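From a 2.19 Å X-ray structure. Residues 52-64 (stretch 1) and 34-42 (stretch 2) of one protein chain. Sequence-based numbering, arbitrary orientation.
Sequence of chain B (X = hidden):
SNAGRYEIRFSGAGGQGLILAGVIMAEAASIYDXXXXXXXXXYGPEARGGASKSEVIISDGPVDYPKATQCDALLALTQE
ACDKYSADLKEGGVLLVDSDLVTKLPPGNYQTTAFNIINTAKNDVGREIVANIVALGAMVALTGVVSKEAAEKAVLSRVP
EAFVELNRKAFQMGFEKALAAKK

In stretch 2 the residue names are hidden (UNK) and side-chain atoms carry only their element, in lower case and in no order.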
# COMPACT_ATOMS: atom_id res chain seq x y z
N SER B 52 14.32 -4.20 0.86
CA SER B 52 13.11 -3.70 1.49
C SER B 52 12.01 -4.74 1.44
O SER B 52 12.10 -5.70 0.67
CB SER B 52 12.68 -2.40 0.81
OG SER B 52 13.83 -1.63 0.52
N LYS B 53 10.98 -4.57 2.26
CA LYS B 53 9.89 -5.54 2.31
C LYS B 53 8.56 -4.89 2.61
O LYS B 53 8.49 -3.81 3.22
CB LYS B 53 10.15 -6.60 3.38
CG LYS B 53 10.12 -6.04 4.80
CD LYS B 53 9.99 -7.14 5.83
CE LYS B 53 9.87 -6.56 7.22
NZ LYS B 53 8.67 -5.69 7.32
N SER B 54 7.50 -5.56 2.17
CA SER B 54 6.15 -5.25 2.60
C SER B 54 5.55 -6.55 3.15
O SER B 54 5.98 -7.65 2.78
CB SER B 54 5.32 -4.69 1.45
OG SER B 54 4.75 -5.74 0.67
N GLU B 55 4.60 -6.44 4.07
CA GLU B 55 4.07 -7.62 4.74
C GLU B 55 2.57 -7.77 4.55
O GLU B 55 1.86 -6.78 4.38
CB GLU B 55 4.37 -7.58 6.23
CG GLU B 55 5.83 -7.71 6.59
CD GLU B 55 6.03 -7.74 8.09
OE1 GLU B 55 5.02 -7.86 8.82
OE2 GLU B 55 7.19 -7.65 8.54
N VAL B 56 2.11 -9.01 4.57
CA VAL B 56 0.67 -9.26 4.61
C VAL B 56 0.37 -10.40 5.57
O VAL B 56 1.05 -11.43 5.59
CB VAL B 56 0.04 -9.49 3.19
CG1 VAL B 56 0.78 -10.58 2.44
CG2 VAL B 56 -1.45 -9.82 3.31
N ILE B 57 -0.65 -10.20 6.39
CA ILE B 57 -1.08 -11.20 7.33
C ILE B 57 -2.55 -11.45 7.07
O ILE B 57 -3.35 -10.52 7.03
CB ILE B 57 -0.90 -10.75 8.79
CG1 ILE B 57 0.53 -10.25 9.05
CG2 ILE B 57 -1.27 -11.88 9.74
CD1 ILE B 57 0.67 -9.44 10.34
N ILE B 58 -2.88 -12.72 6.85
CA ILE B 58 -4.23 -13.13 6.49
C ILE B 58 -4.72 -14.12 7.52
O ILE B 58 -3.94 -14.89 8.08
CB ILE B 58 -4.21 -13.78 5.08
CG1 ILE B 58 -3.88 -12.72 4.02
CG2 ILE B 58 -5.52 -14.51 4.77
CD1 ILE B 58 -3.36 -13.31 2.73
N SER B 59 -6.01 -14.09 7.80
CA SER B 59 -6.56 -15.05 8.74
C SER B 59 -8.07 -15.18 8.61
O SER B 59 -8.76 -14.24 8.17
CB SER B 59 -6.18 -14.65 10.17
OG SER B 59 -6.60 -15.64 11.08
N ASP B 60 -8.56 -16.36 8.95
CA ASP B 60 -10.00 -16.60 9.01
C ASP B 60 -10.63 -15.72 10.07
O ASP B 60 -11.82 -15.40 10.00
CB ASP B 60 -10.28 -18.08 9.30
CG ASP B 60 -10.17 -18.95 8.07
OD1 ASP B 60 -10.83 -18.63 7.05
OD2 ASP B 60 -9.43 -19.95 8.11
N GLY B 61 -9.83 -15.32 11.05
CA GLY B 61 -10.30 -14.42 12.09
C GLY B 61 -9.61 -13.07 12.05
O GLY B 61 -9.11 -12.64 11.01
N PRO B 62 -9.59 -12.39 13.21
CA PRO B 62 -8.93 -11.10 13.42
C PRO B 62 -7.44 -11.15 13.09
O PRO B 62 -6.79 -12.18 13.32
CB PRO B 62 -9.13 -10.85 14.92
CG PRO B 62 -10.38 -11.59 15.25
CD PRO B 62 -10.32 -12.83 14.41
N VAL B 63 -6.92 -10.05 12.56
CA VAL B 63 -5.54 -9.98 12.10
C VAL B 63 -4.92 -8.63 12.47
O VAL B 63 -4.51 -7.86 11.60
CB VAL B 63 -5.47 -10.17 10.56
CG1 VAL B 63 -4.04 -10.32 10.11
CG2 VAL B 63 -6.26 -11.38 10.13
N ASP B 64 -4.85 -8.33 13.77
CA ASP B 64 -4.31 -7.05 14.22
C ASP B 64 -2.82 -7.11 14.52
O ASP B 64 -2.41 -6.92 15.66
CB ASP B 64 -5.05 -6.56 15.47
CG ASP B 64 -6.49 -6.18 15.17
OD1 ASP B 64 -6.76 -5.73 14.04
OD2 ASP B 64 -7.33 -6.32 16.08
N UNK B 34 -13.11 -13.38 1.31
CA UNK B 34 -13.90 -13.32 2.52
C UNK B 34 -13.11 -13.45 3.82
O UNK B 34 -13.67 -13.63 4.90
N UNK B 35 -11.79 -13.36 3.72
CA UNK B 35 -10.99 -13.41 4.94
C UNK B 35 -10.68 -12.00 5.47
O UNK B 35 -11.15 -11.00 4.93
c UNK B 35 -9.71 -14.22 4.71
c UNK B 35 -8.70 -16.35 3.79
c UNK B 35 -9.98 -15.63 4.22
n UNK B 35 -7.73 -18.59 3.19
c UNK B 35 -8.98 -17.82 3.45
N UNK B 36 -9.90 -11.94 6.54
CA UNK B 36 -9.42 -10.67 7.08
C UNK B 36 -7.97 -10.52 6.67
O UNK B 36 -7.28 -11.51 6.44
o UNK B 36 -11.59 -9.01 9.64
c UNK B 36 -11.64 -10.21 9.91
n UNK B 36 -12.38 -10.69 10.91
c UNK B 36 -9.53 -10.66 8.60
c UNK B 36 -10.85 -11.22 9.12
N UNK B 37 -7.49 -9.29 6.57
CA UNK B 37 -6.11 -9.10 6.18
C UNK B 37 -5.59 -7.73 6.57
O UNK B 37 -6.33 -6.75 6.66
c UNK B 37 -5.93 -9.33 4.69
N UNK B 38 -4.29 -7.68 6.81
CA UNK B 38 -3.61 -6.45 7.13
C UNK B 38 -2.35 -6.37 6.27
O UNK B 38 -1.61 -7.35 6.13
c UNK B 38 -2.25 -7.36 9.04
c UNK B 38 -3.32 -6.36 8.64
c UNK B 38 -2.96 -4.93 9.06
N UNK B 39 -2.15 -5.23 5.63
CA UNK B 39 -0.99 -5.03 4.77
C UNK B 39 -0.21 -3.82 5.29
O UNK B 39 -0.80 -2.83 5.68
n UNK B 39 1.89 -3.97 2.17
o UNK B 39 0.14 -2.58 2.43
c UNK B 39 -0.33 -4.93 2.31
c UNK B 39 -1.43 -4.82 3.33
c UNK B 39 0.59 -3.72 2.31
N UNK B 40 1.12 -3.89 5.29
CA UNK B 40 1.91 -2.82 5.89
C UNK B 40 3.37 -2.88 5.50
O UNK B 40 3.87 -3.93 5.10
c UNK B 40 1.82 -2.87 7.41
o UNK B 40 2.53 -3.99 7.91
N UNK B 41 4.05 -1.75 5.63
CA UNK B 41 5.49 -1.65 5.40
C UNK B 41 6.11 -0.69 6.40
O UNK B 41 5.53 0.36 6.71
c UNK B 41 5.81 -1.18 3.98
n UNK B 41 2.35 -0.76 3.02
c UNK B 41 3.59 -1.20 2.81
o UNK B 41 3.84 -2.24 2.20
c UNK B 41 4.71 -0.34 3.36
N UNK B 42 7.29 -1.05 6.90
CA UNK B 42 8.04 -0.22 7.83
C UNK B 42 9.18 0.52 7.15
O UNK B 42 9.79 0.01 6.21
c UNK B 42 8.60 -1.07 8.97
o UNK B 42 7.57 -1.54 9.82

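Position 34 has no side-chain atoms and lies out of reach of stretch 1. Its phi of 80° follows the end of a helix, a conformation that favours glycine, and the residue is Gly34.

Position 35 carries four carbons in a row ending in a nitrogen, an extended chain whose CB lies 3.6 Å from Ser59 O. This is Lys35; its CD packs 3.8 Å from Ile58 CG2, while NZ is hydrogen-bonded elsewhere in the structure.

At position 36 there are three side-chain carbons, the third bearing one oxygen and one nitrogen. CB rests 3.7 Å from Val63 CG2, and the second carbon lies 2.9 Å from Gly61 O, so the loop after the strand folds closely over this side chain. An amide on a chain of this length identifies Gln36.

Position 37 has a single carbon, 4.0 Å from Ile58 CG1, and is Ala37.

Position 38 shows one carbon carrying two more, a branch at CB without polar atoms. One of the two branch carbons lies 3.7 Å from Ile57 CB and 3.6 Å from Val63 CG1, joining strand and loop in one apolar cluster. The residue is Val38.

Position 39 again has three carbons, the third bearing oxygen and nitrogen; its nitrogen lies 3.6 Å from Ser54 CB. This is Gln39.

Position 40 has one carbon and then one oxygen, the latter 4.4 Å from Glu55 CB; it is Ser40.

Position 41 repeats the three-carbon amide, its oxygen 3.0 Å from Ser54 CB, and is Gln41. The two amides pair reciprocally, Gln41 NE2 donating to Gln39 OE1 at 2.9 Å and Gln39 NE2 to Gln41 OE1 at 2.6 Å.

Position 42 has one carbon followed by one oxygen; its CB comes no closer than 4.9 Å, to Lys53 NZ. It is Ser42.

The contact is built on antiparallel pairing of strands 52-59 and 36-42. Six backbone hydrogen bonds join Gln36 to Ser59, Val38 to Ile57 and Ser40 to Glu55, each pair bonded in both directions; the shortest runs from Glu55 N to Ser40 O at 2.8 Å. Between these rungs, CA-H...O contacts such as Ala37 CA to Ile57 O at 3.2 Å tighten the seam. Side chains alternate across the sheet: Ile58, Ala37, Val56 and Gln39 occupy one buried face, whereas Ile57, Val38, Glu55 and Ser40 lie on the other. There Val63 extends the apolar packing beyond the strand, while Glu55 OE2 is held at 2.7 Å by Lys53 NZ in a salt bridge within stretch 1. Together the stretches bury 737 Å².

Stretch 2 34-42: GKQAVQSQS
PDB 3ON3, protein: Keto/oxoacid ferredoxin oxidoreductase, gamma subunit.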